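Local coordinates for protein UspA1 (Moraxella catarrhalis, PDB 3NTN) that mediates adhesion of the bacterium as a trimeric autotransporter of the outer membrane, binding fibronectin and the host receptor CEACAM1, at the interface of chains A and B. Residues are numbered along the deposited sequence; one frame, centred on the assembly and turned at random. Chains: chain A/B, UspA1.

Contact 1 and contact 2 lie about 19 Å apart, measured between the centres of their C-alpha atoms, and exchange the roles of the two chains. In contact 1 the strands 132-134 and 137-139 of chain A lie on the helix 182-217 of chain B; in contact 2 the end of strand 137-139 and the following loop of chain B lie on the helix 182-217 of chain A. A:Leu139 is marginal in contact 1, whereas its counterpart B:Leu139 is central to contact 2. Since every copy does the same, each protomer offers its helix and its 132-142 segment to neighbours, which probably interlocks the trimer at the neck.

Contact 1: the interface of chains A and B. Residues chain A 134-135, 137, 139; chain B 186, 189-190, 193.
Strands 132-134 and 137-139 of chain A, with the turn that joins them, rest on the helix 182-217 of chain B, along a line that runs through B:His186, B:Ala189, B:Thr190 and B:Ala193. A:Val134 is the main point of contact, with 72 Å² of its surface hidden by the partner. Its CG1 methyl stands anti to the backbone N (chi1 -179°) and reaches in among three helix residues. The CB methyl of B:Ala189 lies 3.8 Å from A:Val134 CG1 and also touches CG2, so that it meets both branches of the valine. B:Thr190 comes in nearly perpendicular to the valine, its CG2 methyl 3.8 Å from A:Val134 CG1. On the third flank A:Val134 CG1 stands over one face of the B:His186 ring, displaced toward the rim and 3.8 Å from CE1. The imidazole is brought there with CG anti to its own backbone N (chi1 -175°), and it and the valine side chain point in opposite senses as they pass. Farther along the helix the CB of B:Ala193 sits 3.8 Å from A:Leu137 CB, while the A:Leu137 CD2 branch passes close to the B:Ala193 backbone N. The same alanine methyl lies 3.9 Å from A:Val134 O and so packs against the end of one strand and the start of the other. No polar pair bonds across this patch, and the small side chains of B:Ala189 and B:Ala193 probably allow the close approach of the strands. The site lies at the neck, where the strand pair of one protomer packs on the second and third turns of its neighbour's stalk helix and probably steadies it.

Contact 2: the interface of chains A and B. Residues chain A 172, 183-184, 187-188; chain B 139-142.
A:Ala187, B:Phe142 and B:Leu139 carry this contact, in which the end of strand 137-139 and the following loop of chain B wrap against the start of the helix 182-217 of chain A. The CB methyl of A:Ala187, whose residue has 46 Å² hidden, fits between two parts of the loop: it meets the rim of the B:Phe142 ring in plane, 3.7 Å from CE1, and lies 3.6 Å from the backbone oxygen of B:Thr140. B:Phe142 turns its CG anti to its own carbonyl carbon (chi1 -59°), which extends the ring alongside the helix. One face of this ring receives A:Gln184, whose CG lies 3.8 Å from the ring centroid in a CH-pi contact, offset toward the rim. The glutamine chain is extended beyond CG and carries its NE2 over the same face, above the side of B:Phe142 CD2 and CE2 and 3.7 Å from both; the amide stands steeply on the ring, the planes 69° apart. On that face too, A:Ile172 CG1 lies above the CE2 side, at a loose 4.1 Å from B:Phe142 CE2. Nearer the ring's root, A:Ser183 OG packs against the B:Phe142 backbone at CA. B:Leu139 works on the other flank of A:Ala187, its CD2 branch reaching 3.9 Å from A:Leu188 CA and 3.8 Å from A:Ala187 O. The A:Leu188 CD1 methyl meets that branch more loosely. No polar pair comes within bonding reach, and the patch rests on van der Waals contact, much of it apolar. By clamping the loop of one protomer onto the first turns of another's helix, the site probably helps to fasten the adhesin's head to its coiled-coil stalk within the trimer.

Contact 1: the interface of chains A and B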
loop_
_atom_site.group_PDB
_atom_site.type_symbol
_atom_site.label_atom_id
_atom_site.label_comp_id
_atom_site.label_asym_id
_atom_site.label_seq_id
_atom_site.Cartn_x
_atom_site.Cartn_y
_atom_site.Cartn_z
ATOM N N VAL A 134 4.990 -14.676 23.857
ATOM C CA VAL A 134 3.915 -15.558 23.425
ATOM C C VAL A 134 3.882 -16.732 24.373
ATOM O O VAL A 134 4.769 -17.582 24.341
ATOM C CB VAL A 134 4.170 -16.102 22.036
ATOM C CG1 VAL A 134 2.990 -17.018 21.601
ATOM C CG2 VAL A 134 4.445 -14.965 21.047
ATOM N N GLY A 135 2.881 -16.778 25.245
ATOM C CA GLY A 135 2.782 -17.858 26.217
ATOM C C GLY A 135 4.094 -18.409 26.788
ATOM O O GLY A 135 4.369 -19.649 26.719
ATOM N N LEU A 137 7.158 -17.839 25.827
ATOM C CA LEU A 137 8.249 -17.705 24.843
ATOM C C LEU A 137 8.514 -16.216 24.489
ATOM O O LEU A 137 7.592 -15.499 24.113
ATOM C CB LEU A 137 7.912 -18.474 23.561
ATOM C CG LEU A 137 8.970 -18.478 22.451
ATOM C CD1 LEU A 137 10.281 -19.217 22.877
ATOM C CD2 LEU A 137 8.360 -19.126 21.228
ATOM N N LEU A 139 10.080 -13.473 21.970
ATOM C CA LEU A 139 10.640 -13.161 20.645
ATOM C C LEU A 139 11.297 -11.793 20.665
ATOM O O LEU A 139 10.699 -10.835 21.111
ATOM C CB LEU A 139 9.589 -13.237 19.549
ATOM C CG LEU A 139 8.834 -14.559 19.462
ATOM C CD1 LEU A 139 7.730 -14.453 18.353
ATOM C CD2 LEU A 139 9.789 -15.681 19.195
ATOM N N HIS B 186 1.543 -15.030 15.598
ATOM C CA HIS B 186 1.191 -15.413 16.992
ATOM C C HIS B 186 0.692 -16.842 17.061
ATOM O O HIS B 186 1.159 -17.608 17.906
ATOM C CB HIS B 186 0.118 -14.500 17.598
ATOM C CG HIS B 186 -0.165 -14.796 19.041
ATOM N ND1 HIS B 186 0.474 -14.140 20.078
ATOM C CD2 HIS B 186 -1.014 -15.678 19.619
ATOM C CE1 HIS B 186 0.029 -14.610 21.232
ATOM N NE2 HIS B 186 -0.858 -15.558 20.981
ATOM N N ALA B 189 3.480 -19.175 16.656
ATOM C CA ALA B 189 4.356 -19.068 17.798
ATOM C C ALA B 189 3.839 -19.823 19.020
ATOM O O ALA B 189 4.658 -20.252 19.844
ATOM C CB ALA B 189 4.596 -17.599 18.158
ATOM N N THR B 190 2.506 -19.961 19.158
ATOM C CA THR B 190 1.933 -20.628 20.331
ATOM C C THR B 190 2.314 -22.110 20.290
ATOM O O THR B 190 2.616 -22.719 21.323
ATOM C CB THR B 190 0.361 -20.510 20.481
ATOM O OG1 THR B 190 -0.291 -21.121 19.336
ATOM C CG2 THR B 190 -0.102 -19.057 20.645
ATOM N N ALA B 193 6.163 -22.397 21.066
ATOM C CA ALA B 193 6.215 -22.352 22.546
ATOM C C ALA B 193 5.785 -23.690 23.221
ATOM O O ALA B 193 6.356 -24.143 24.250
ATOM C CB ALA B 193 5.333 -21.233 23.005
#

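Contact 2: the interface of chains A and B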
loop_
_atom_site.group_PDB
_atom_site.type_symbol
_atom_site.label_atom_id
_atom_site.label_comp_id
_atom_site.label_asym_id
_atom_site.label_seq_id
_atom_site.Cartn_x
_atom_site.Cartn_y
_atom_site.Cartn_z
ATOM N N ILE A 172 14.157 -12.824 4.693
ATOM C CA ILE A 172 13.969 -13.417 6.023
ATOM C C ILE A 172 15.327 -13.415 6.705
ATOM O O ILE A 172 16.178 -14.271 6.418
ATOM C CB ILE A 172 13.391 -14.903 5.999
ATOM C CG1 ILE A 172 12.060 -15.069 5.177
ATOM C CG2 ILE A 172 13.320 -15.512 7.461
ATOM C CD1 ILE A 172 10.851 -14.067 5.567
ATOM N N SER A 183 3.210 -18.054 2.121
ATOM C CA SER A 183 4.095 -19.164 1.780
ATOM C C SER A 183 5.336 -19.181 2.667
ATOM O O SER A 183 5.949 -20.242 2.888
ATOM C CB SER A 183 4.492 -19.127 0.297
ATOM O OG SER A 183 5.464 -18.100 0.022
ATOM N N GLN A 184 5.743 -18.028 3.167
ATOM C CA GLN A 184 6.913 -17.985 4.017
ATOM C C GLN A 184 6.543 -18.472 5.405
ATOM O O GLN A 184 7.329 -19.197 6.031
ATOM C CB GLN A 184 7.520 -16.581 4.023
ATOM C CG GLN A 184 7.982 -16.179 2.585
ATOM C CD GLN A 184 8.567 -14.805 2.545
ATOM O OE1 GLN A 184 7.829 -13.819 2.583
ATOM N NE2 GLN A 184 9.916 -14.712 2.562
ATOM N N ALA A 187 6.072 -22.218 5.004
ATOM C CA ALA A 187 7.391 -22.885 5.048
ATOM C C ALA A 187 7.946 -23.054 6.461
ATOM O O ALA A 187 8.444 -24.125 6.786
ATOM C CB ALA A 187 8.410 -22.170 4.138
ATOM N N LEU A 188 7.896 -22.013 7.301
ATOM C CA LEU A 188 8.332 -22.204 8.686
ATOM C C LEU A 188 7.413 -23.196 9.459
ATOM O O LEU A 188 7.902 -23.979 10.278
ATOM C CB LEU A 188 8.379 -20.871 9.448
ATOM C CG LEU A 188 8.873 -20.978 10.889
ATOM C CD1 LEU A 188 10.245 -21.683 10.937
ATOM C CD2 LEU A 188 8.900 -19.608 11.612
ATOM N N LEU B 139 14.725 -22.916 5.060
ATOM C CA LEU B 139 13.329 -22.653 4.616
ATOM C C LEU B 139 13.307 -22.530 3.092
ATOM O O LEU B 139 14.077 -21.747 2.530
ATOM C CB LEU B 139 12.774 -21.389 5.265
ATOM C CG LEU B 139 12.801 -21.438 6.799
ATOM C CD1 LEU B 139 12.368 -20.077 7.445
ATOM C CD2 LEU B 139 11.908 -22.560 7.288
ATOM N N THR B 140 12.462 -23.305 2.413
ATOM C CA THR B 140 12.427 -23.293 0.934
ATOM C C THR B 140 11.003 -23.213 0.395
ATOM O O THR B 140 10.035 -23.298 1.147
ATOM C CB THR B 140 13.103 -24.532 0.277
ATOM O OG1 THR B 140 12.424 -25.710 0.696
ATOM C CG2 THR B 140 14.631 -24.656 0.589
ATOM N N GLY B 141 10.896 -23.036 -0.915
ATOM C CA GLY B 141 9.632 -23.074 -1.618
ATOM C C GLY B 141 8.771 -21.861 -1.371
ATOM O O GLY B 141 7.532 -21.979 -1.227
ATOM N N PHE B 142 9.410 -20.691 -1.299
ATOM C CA PHE B 142 8.657 -19.446 -1.236
ATOM C C PHE B 142 8.038 -19.096 -2.614
ATOM O O PHE B 142 8.696 -19.157 -3.673
ATOM C CB PHE B 142 9.556 -18.276 -0.823
ATOM C CG PHE B 142 10.232 -18.435 0.526
ATOM C CD1 PHE B 142 9.726 -19.294 1.513
ATOM C CD2 PHE B 142 11.340 -17.656 0.837
ATOM C CE1 PHE B 142 10.347 -19.409 2.720
ATOM C CE2 PHE B 142 11.946 -17.768 2.072
ATOM C CZ PHE B 142 11.458 -18.640 3.004
#